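Local structure of putative tryptophan halogenase (Xanthomonas campestris pv. campestris, 6Y1W) at residues 88-93 and 157-162; 103-108 and 141-146. The protein is probably a flavin-dependent halogenase, using FAD to install halogen on an aromatic substrate. All coordinates share one frame; numbering follows the deposited sequence.

Interaction 1: 88-93 and 157-162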
ATOM      1  N   PHE A  88      -4.281  28.694  -2.306  1.00 13.74           N
ATOM      2  CA  PHE A  88      -4.456  27.385  -1.694  1.00 14.37           C
ATOM      3  C   PHE A  88      -5.724  26.695  -2.184  1.00 14.36           C
ATOM      4  O   PHE A  88      -6.726  27.339  -2.533  1.00 16.49           O
ATOM      5  CB  PHE A  88      -4.483  27.504  -0.161  1.00 11.99           C
ATOM      6  CG  PHE A  88      -3.162  27.912   0.417  1.00 16.09           C
ATOM      7  CD1 PHE A  88      -2.137  26.958   0.589  1.00 14.05           C
ATOM      8  CD2 PHE A  88      -2.904  29.230   0.755  1.00 17.39           C
ATOM      9  CE1 PHE A  88      -0.889  27.323   1.085  1.00 13.76           C
ATOM     10  CE2 PHE A  88      -1.637  29.594   1.255  1.00 14.27           C
ATOM     11  CZ  PHE A  88      -0.644  28.645   1.416  1.00 14.71           C
ATOM     12  N   LYS A  89      -5.672  25.354  -2.178  1.00 12.07           N
ATOM     13  CA  LYS A  89      -6.791  24.524  -2.603  1.00 12.53           C
ATOM     14  C   LYS A  89      -7.042  23.472  -1.548  1.00 12.14           C
ATOM     15  O   LYS A  89      -6.104  22.779  -1.156  1.00 13.63           O
ATOM     16  CB  LYS A  89      -6.453  23.828  -3.940  1.00 13.15           C
ATOM     17  CG  LYS A  89      -7.531  22.831  -4.384  1.00 14.79           C
ATOM     18  CD  LYS A  89      -7.062  22.074  -5.614  1.00 13.09           C
ATOM     19  CE  LYS A  89      -8.062  20.923  -5.929  1.00 12.18           C
ATOM     20  NZ  LYS A  89      -7.394  19.904  -6.861  1.00 13.99           N
ATOM     21  N   VAL A  90      -8.303  23.339  -1.101  1.00 12.33           N
ATOM     22  CA  VAL A  90      -8.662  22.277  -0.158  1.00 14.57           C
ATOM     23  C   VAL A  90      -9.656  21.282  -0.737  1.00 12.33           C
ATOM     24  O   VAL A  90     -10.028  20.328  -0.040  1.00 14.13           O
ATOM     25  CB  VAL A  90      -9.194  22.843   1.172  1.00 16.17           C
ATOM     26  CG1 VAL A  90      -8.115  23.657   1.873  1.00 19.92           C
ATOM     27  CG2 VAL A  90     -10.449  23.708   0.921  1.00 13.21           C
ATOM     28  N   GLY A  91     -10.101  21.459  -1.982  1.00 12.76           N
ATOM     29  CA  GLY A  91     -11.068  20.519  -2.528  1.00 14.49           C
ATOM     30  C   GLY A  91     -11.584  20.997  -3.873  1.00 13.67           C
ATOM     31  O   GLY A  91     -11.146  22.025  -4.407  1.00 14.43           O
ATOM     32  N   ILE A  92     -12.550  20.228  -4.404  1.00 13.78           N
ATOM     33  CA  ILE A  92     -13.207  20.496  -5.686  1.00 13.04           C
ATOM     34  C   ILE A  92     -14.711  20.514  -5.430  1.00 11.07           C
ATOM     35  O   ILE A  92     -15.256  19.557  -4.851  1.00 13.57           O
ATOM     36  CB  ILE A  92     -12.902  19.415  -6.740  1.00 10.52           C
ATOM     37  CG1 ILE A  92     -11.378  19.338  -6.980  1.00 12.53           C
ATOM     38  CG2 ILE A  92     -13.587  19.710  -8.063  1.00 14.15           C
ATOM     39  CD1 ILE A  92     -10.944  18.248  -7.974  1.00 15.13           C
ATOM     40  N   ALA A  93     -15.391  21.568  -5.893  1.00 14.36           N
ATOM     41  CA  ALA A  93     -16.846  21.616  -5.790  1.00 11.97           C
ATOM     42  C   ALA A  93     -17.438  21.035  -7.063  1.00 12.45           C
ATOM     43  O   ALA A  93     -17.236  21.584  -8.164  1.00 14.84           O
ATOM     44  CB  ALA A  93     -17.328  23.050  -5.553  1.00 13.09           C
ATOM     45  N   GLY A 157       0.648  19.094  10.214  1.00 39.02           N
ATOM     46  CA  GLY A 157      -0.115  18.858   8.988  1.00 39.40           C
ATOM     47  C   GLY A 157      -1.596  18.647   9.212  1.00 34.66           C
ATOM     48  O   GLY A 157      -2.202  17.774   8.573  1.00 43.87           O
ATOM     49  N   GLY A 158      -2.202  19.427  10.115  1.00 33.06           N
ATOM     50  CA  GLY A 158      -3.610  19.237  10.428  1.00 27.70           C
ATOM     51  C   GLY A 158      -4.568  19.714   9.345  1.00 31.13           C
ATOM     52  O   GLY A 158      -5.746  19.348   9.369  1.00 39.05           O
ATOM     53  N   MET A 159      -4.096  20.526   8.409  1.00 25.36           N
ATOM     54  CA  MET A 159      -4.880  20.933   7.241  1.00 21.69           C
ATOM     55  C   MET A 159      -4.252  20.287   6.015  1.00 19.02           C
ATOM     56  O   MET A 159      -3.046  20.444   5.781  1.00 19.67           O
ATOM     57  CB  MET A 159      -4.879  22.458   7.087  1.00 28.12           C
ATOM     58  CG  MET A 159      -6.014  23.198   7.811  1.00 47.69           C
ATOM     59  SD  MET A 159      -7.616  22.958   7.023  1.00 37.06           S
ATOM     60  CE  MET A 159      -7.036  22.951   5.371  1.00 19.17           C
ATOM     61  N   ASN A 160      -5.044  19.528   5.250  1.00 17.85           N
ATOM     62  CA  ASN A 160      -4.572  18.913   4.019  1.00 16.24           C
ATOM     63  C   ASN A 160      -4.935  19.793   2.830  1.00 14.24           C
ATOM     64  O   ASN A 160      -6.092  20.223   2.726  1.00 18.20           O
ATOM     65  CB  ASN A 160      -5.204  17.530   3.870  1.00 16.57           C
ATOM     66  CG  ASN A 160      -4.726  16.593   4.965  1.00 23.35           C
ATOM     67  OD1 ASN A 160      -3.615  16.091   4.887  1.00 24.69           O
ATOM     68  ND2 ASN A 160      -5.521  16.429   6.023  1.00 21.85           N
ATOM     69  N   TYR A 161      -3.960  20.084   1.962  1.00 14.37           N
ATOM     70  CA  TYR A 161      -4.183  21.131   0.964  1.00 14.68           C
ATOM     71  C   TYR A 161      -3.225  20.942  -0.204  1.00 11.86           C
ATOM     72  O   TYR A 161      -2.254  20.172  -0.139  1.00 16.16           O
ATOM     73  CB  TYR A 161      -3.981  22.547   1.556  1.00 14.69           C
ATOM     74  CG  TYR A 161      -2.530  22.811   1.929  1.00 14.12           C
ATOM     75  CD1 TYR A 161      -2.042  22.483   3.209  1.00 13.96           C
ATOM     76  CD2 TYR A 161      -1.651  23.383   1.018  1.00 15.79           C
ATOM     77  CE1 TYR A 161      -0.711  22.661   3.519  1.00 13.84           C
ATOM     78  CE2 TYR A 161      -0.299  23.582   1.346  1.00 17.84           C
ATOM     79  CZ  TYR A 161       0.138  23.236   2.612  1.00 15.32           C
ATOM     80  OH  TYR A 161       1.463  23.413   2.964  1.00 17.03           O
ATOM     81  N   ALA A 162      -3.514  21.678  -1.290  1.00 14.20           N
ATOM     82  CA  ALA A 162      -2.595  21.802  -2.416  1.00 12.32           C
ATOM     83  C   ALA A 162      -2.739  23.222  -2.972  1.00 12.83           C
ATOM     84  O   ALA A 162      -3.078  24.138  -2.206  1.00 13.73           O
ATOM     85  CB  ALA A 162      -2.872  20.742  -3.484  1.00 13.55           C
TER

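Interaction 2: 103-108 and 141-146. With BUD ((2S,3S)-butane-2,3-diol), chain H.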
ATOM      1  N   HIS A 103     -25.413  19.172  -5.800  1.00 15.73           N
ATOM      2  CA  HIS A 103     -23.989  19.485  -5.721  1.00 15.97           C
ATOM      3  C   HIS A 103     -23.369  18.834  -4.497  1.00 17.11           C
ATOM      4  O   HIS A 103     -24.055  18.466  -3.550  1.00 17.64           O
ATOM      5  CB  HIS A 103     -23.791  21.008  -5.643  1.00 16.40           C
ATOM      6  CG  HIS A 103     -24.627  21.754  -6.621  1.00 18.53           C
ATOM      7  ND1 HIS A 103     -24.677  21.416  -7.960  1.00 15.80           N
ATOM      8  CD2 HIS A 103     -25.502  22.773  -6.454  1.00 21.57           C
ATOM      9  CE1 HIS A 103     -25.494  22.244  -8.589  1.00 17.84           C
ATOM     10  NE2 HIS A 103     -26.017  23.067  -7.694  1.00 23.97           N
ATOM     11  N   TYR A 104     -22.047  18.691  -4.519  1.00 14.39           N
ATOM     12  CA  TYR A 104     -21.321  18.236  -3.333  1.00 11.77           C
ATOM     13  C   TYR A 104     -19.874  18.677  -3.491  1.00 11.18           C
ATOM     14  O   TYR A 104     -19.481  19.190  -4.542  1.00 15.25           O
ATOM     15  CB  TYR A 104     -21.408  16.687  -3.150  1.00 15.19           C
ATOM     16  CG  TYR A 104     -20.570  15.920  -4.182  1.00 13.96           C
ATOM     17  CD1 TYR A 104     -21.033  15.697  -5.490  1.00 14.38           C
ATOM     18  CD2 TYR A 104     -19.307  15.457  -3.859  1.00 13.13           C
ATOM     19  CE1 TYR A 104     -20.267  15.041  -6.425  1.00 14.00           C
ATOM     20  CE2 TYR A 104     -18.530  14.816  -4.790  1.00 13.29           C
ATOM     21  CZ  TYR A 104     -19.003  14.599  -6.068  1.00 16.25           C
ATOM     22  OH  TYR A 104     -18.217  13.950  -7.018  1.00 14.91           O
ATOM     23  N   ILE A 105     -19.083  18.463  -2.438  1.00 11.78           N
ATOM     24  CA  ILE A 105     -17.650  18.785  -2.455  1.00 13.75           C
ATOM     25  C   ILE A 105     -16.844  17.514  -2.222  1.00 13.29           C
ATOM     26  O   ILE A 105     -17.148  16.724  -1.311  1.00 15.65           O
ATOM     27  CB  ILE A 105     -17.297  19.845  -1.384  1.00 12.90           C
ATOM     28  CG1 ILE A 105     -17.982  21.172  -1.731  1.00 15.82           C
ATOM     29  CG2 ILE A 105     -15.769  20.063  -1.275  1.00 14.27           C
ATOM     30  CD1 ILE A 105     -17.983  22.136  -0.516  1.00 18.09           C
ATOM     31  N   HIS A 106     -15.789  17.346  -3.036  1.00 12.70           N
ATOM     32  CA  HIS A 106     -14.774  16.322  -2.840  1.00 13.47           C
ATOM     33  C   HIS A 106     -13.565  17.047  -2.270  1.00 12.24           C
ATOM     34  O   HIS A 106     -12.846  17.727  -3.008  1.00 15.89           O
ATOM     35  CB  HIS A 106     -14.425  15.648  -4.161  1.00 14.45           C
ATOM     36  CG  HIS A 106     -13.315  14.652  -4.051  1.00 13.73           C
ATOM     37  ND1 HIS A 106     -12.651  14.164  -5.155  1.00 13.51           N
ATOM     38  CD2 HIS A 106     -12.732  14.088  -2.967  1.00 14.23           C
ATOM     39  CE1 HIS A 106     -11.711  13.321  -4.754  1.00 15.73           C
ATOM     40  NE2 HIS A 106     -11.728  13.269  -3.435  1.00 13.59           N
ATOM     41  N   SER A 107     -13.321  16.869  -0.978  1.00 11.92           N
ATOM     42  CA  SER A 107     -12.252  17.614  -0.317  1.00 13.40           C
ATOM     43  C   SER A 107     -11.083  16.695  -0.032  1.00 14.53           C
ATOM     44  O   SER A 107     -11.189  15.469  -0.106  1.00 14.20           O
ATOM     45  CB  SER A 107     -12.747  18.247   0.995  1.00 14.83           C
ATOM     46  OG  SER A 107     -12.932  17.258   2.001  1.00 15.88           O
ATOM     47  N   PHE A 108      -9.956  17.308   0.326  1.00 13.45           N
ATOM     48  CA  PHE A 108      -8.874  16.568   0.951  1.00 13.79           C
ATOM     49  C   PHE A 108      -9.252  16.235   2.387  1.00 15.82           C
ATOM     50  O   PHE A 108     -10.360  16.526   2.854  1.00 17.73           O
ATOM     51  CB  PHE A 108      -7.574  17.376   0.887  1.00 14.63           C
ATOM     52  CG  PHE A 108      -7.207  17.816  -0.509  1.00 14.51           C
ATOM     53  CD1 PHE A 108      -7.282  16.922  -1.575  1.00 14.90           C
ATOM     54  CD2 PHE A 108      -6.799  19.127  -0.749  1.00 13.33           C
ATOM     55  CE1 PHE A 108      -6.942  17.334  -2.870  1.00 14.57           C
ATOM     56  CE2 PHE A 108      -6.479  19.547  -2.040  1.00 15.69           C
ATOM     57  CZ  PHE A 108      -6.530  18.663  -3.088  1.00 14.37           C
ATOM     58  N   LEU A 141     -13.152  18.971   8.090  1.00 14.59           N
ATOM     59  CA  LEU A 141     -12.651  20.349   8.210  1.00 14.57           C
ATOM     60  C   LEU A 141     -12.316  20.951   6.845  1.00 15.24           C
ATOM     61  O   LEU A 141     -12.684  22.095   6.543  1.00 17.44           O
ATOM     62  CB  LEU A 141     -11.406  20.373   9.104  1.00 15.83           C
ATOM     63  CG  LEU A 141     -10.677  21.724   9.193  1.00 17.75           C
ATOM     64  CD1 LEU A 141     -11.579  22.796   9.819  1.00 21.17           C
ATOM     65  CD2 LEU A 141      -9.312  21.591   9.918  1.00 25.93           C
ATOM     66  N   GLU A 142     -11.578  20.213   6.014  1.00 15.94           N
ATOM     67  CA  GLU A 142     -11.184  20.802   4.734  1.00 14.92           C
ATOM     68  C   GLU A 142     -12.396  21.176   3.907  1.00 16.08           C
ATOM     69  O   GLU A 142     -12.405  22.204   3.211  1.00 14.94           O
ATOM     70  CB  GLU A 142     -10.287  19.831   3.955  1.00 12.08           C
ATOM     71  CG  GLU A 142      -8.871  19.765   4.508  1.00 16.06           C
ATOM     72  CD  GLU A 142      -8.704  18.795   5.693  1.00 19.76           C
ATOM     73  OE1 GLU A 142      -9.691  18.259   6.254  1.00 16.57           O
ATOM     74  OE2 GLU A 142      -7.535  18.529   6.046  1.00 17.58           O
ATOM     75  N   LEU A 143     -13.436  20.344   3.960  1.00 13.60           N
ATOM     76  CA  LEU A 143     -14.663  20.636   3.234  1.00 14.51           C
ATOM     77  C   LEU A 143     -15.301  21.918   3.760  1.00 15.77           C
ATOM     78  O   LEU A 143     -15.707  22.788   2.975  1.00 14.00           O
ATOM     79  CB  LEU A 143     -15.652  19.461   3.344  1.00 13.13           C
ATOM     80  CG  LEU A 143     -16.885  19.576   2.426  1.00 13.31           C
ATOM     81  CD1 LEU A 143     -17.315  18.157   1.933  1.00 16.07           C
ATOM     82  CD2 LEU A 143     -18.051  20.260   3.156  1.00 14.15           C
ATOM     83  N   ARG A 144     -15.371  22.058   5.087  1.00 14.64           N
ATOM     84  CA  ARG A 144     -15.930  23.284   5.639  1.00 14.20           C
ATOM     85  C   ARG A 144     -15.070  24.497   5.270  1.00 16.88           C
ATOM     86  O   ARG A 144     -15.601  25.594   5.058  1.00 17.65           O
ATOM     87  CB  ARG A 144     -16.064  23.158   7.151  1.00 17.42           C
ATOM     88  CG  ARG A 144     -17.179  22.187   7.575  1.00 16.58           C
ATOM     89  CD  ARG A 144     -18.563  22.767   7.309  1.00 17.92           C
ATOM     90  NE  ARG A 144     -18.738  23.940   8.190  1.00 19.27           N
ATOM     91  CZ  ARG A 144     -19.155  25.146   7.807  1.00 20.44           C
ATOM     92  NH1 ARG A 144     -19.482  25.395   6.545  1.00 17.36           N
ATOM     93  NH2 ARG A 144     -19.263  26.132   8.716  1.00 20.18           N
ATOM     94  N   ALA A 145     -13.745  24.317   5.168  1.00 14.82           N
ATOM     95  CA  ALA A 145     -12.899  25.429   4.741  1.00 16.50           C
ATOM     96  C   ALA A 145     -13.168  25.806   3.287  1.00 16.39           C
ATOM     97  O   ALA A 145     -13.013  26.975   2.891  1.00 15.38           O
ATOM     98  CB  ALA A 145     -11.426  25.070   4.941  1.00 13.78           C
ATOM     99  N   ALA A 146     -13.568  24.831   2.474  1.00 14.32           N
ATOM    100  CA  ALA A 146     -13.996  25.152   1.117  1.00 15.68           C
ATOM    101  C   ALA A 146     -15.271  25.969   1.144  1.00 17.77           C
ATOM    102  O   ALA A 146     -15.396  26.949   0.412  1.00 17.07           O
ATOM    103  CB  ALA A 146     -14.201  23.860   0.299  1.00 14.12           C
TER
HETATM  104  C1  BUD H 606      -5.707  13.805  -3.998  0.92 20.64           C
HETATM  105  O1  BUD H 606      -8.024  13.300  -4.127  0.92 21.01           O
HETATM  106  C2  BUD H 606      -6.771  12.716  -3.857  0.92 26.31           C
HETATM  107  O2  BUD H 606      -7.652  11.068  -2.256  0.92 23.44           O
HETATM  108  C3  BUD H 606      -6.749  12.150  -2.432  0.92 24.67           C
HETATM  109  C4  BUD H 606      -5.327  11.671  -2.115  0.92 25.63           C

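Interaction 1: 88-93 and 157-162
Phe88 turns the CD1-CE1 edge of its ring toward the face of Tyr161 in an offset edge-to-face pair, planes at 77° and centroids 5.5 Å apart. The closest atoms are Phe88 CD1 and Tyr161 CD2 at 3.6 Å. The two side chains run side by side in the same direction. Phe151 serves both, stacking on the Phe88 ring and meeting Tyr161 edge-to-face, while His153 also meets the Tyr161 ring. Tyrosine suits this place because its hydroxyl can leave the aromatic cluster and hydrogen-bond to Glu77.

Next to the aromatic pair, the backbones form one antiparallel, hydrogen-bonded bridge. Ala162 N gives a nearly straight bond to Lys89 O (2.8 Å), lying in the carbonyl plane; Lys89 N returns one to Ala162 O at 2.9 Å, from above that carbonyl's plane. Val90 adds a small apolar branch, its CG1 lying 3.7 Å from Met159 CE, which the bent methionine chain brings within reach.

Lys89 CG is anti to the backbone N (chi1 175°), and the chain beyond it is extended, leading NZ away from 157-162 to Ser348 OG and Thr62 O. Lys89 is the predicted catalytic lysine, and both its backbone N and O are bonded to Ala162, consistent with a well-held main chain at its base.

The bridge joins strand 87-89 to the start of strand 162-166, whose other neighbour is strand 59-61. Helix 492-499 packs on Phe88, helix 141-148 touches Val90 and Met159, and strand 263-268 meets Lys89.

Interaction 2: 103-108 and 141-146
Strand 103-107 passes over helix 141-146 with axes 8.0 Å apart at closest approach and 125° between their directions, the nearest CA atoms being those of Ser107 and Leu143 at 5.2 Å. Ile105 and Leu143 together account for about half of the buried surface, and their side chains cross obliquely. Leu143 CG is anti to the backbone N (chi1 -171°), and from there CD1 lies 3.7 Å from Ile105 CB. The same methyl rests against Ile105 O. The CD1 methyl of Ile105 also touches Ala146 CB, 4.2 Å away; a branched residue on the strand thus meets a leucine and, three residues on, a small alanine on the same side of the helix.

Ser107 also faces the helix, and its small size lets the backbone come close: CB lies 4.2 Å from Glu142 CB. No hydrogen bond crosses between the segments. Instead Ser107 OG donates to Phe108 O at 2.8 Å, in the carbonyl plane and on a lone pair, so the hydroxyl is satisfied within its own segment. Phe108 O also lies 3.5 Å from Glu142 CB. The Glu142 chain bends at chi2 (84°), and its OE2 accepts a hydrogen bond from Asn160 N.

His106 points to the opposite side of the strand, where its ring nitrogens bond to Glu347 and Ser444. His106 and Phe108 line a pocket holding a butanediol, with Phe108 CE1 3.9 Å from its C1.

Strand 102-107 is an outer strand of its mixed sheet, paired with 91-99. Helix 141-148 covers one side of it, helix 442-451 touches Tyr104 and His106, and helix 468-486 packs against Leu141 and Arg144.

Overall arrangement
Going from the N terminus, the chain runs through 88-93, turns back into 103-108, and then reaches helix 141-148 to close the shorter loop with interaction 2. It continues through 157-162, which returns to 88-93 and closes the longer loop with interaction 1, so the second contact nests within the first. The two are physically joined. Ile92 and His106 share a strand-to-strand backbone bond, Val90 CG2 packs on Glu142 O, and Phe108 CE2 packs on Lys89 O. Together they connect the small antiparallel sheet holding 87-89 to the edge of the larger mixed sheet, with helix 141-148 packed on strand 102-107 and on Val90, at the junction of strands 87-89 and 91-99, near the predicted catalytic lysine.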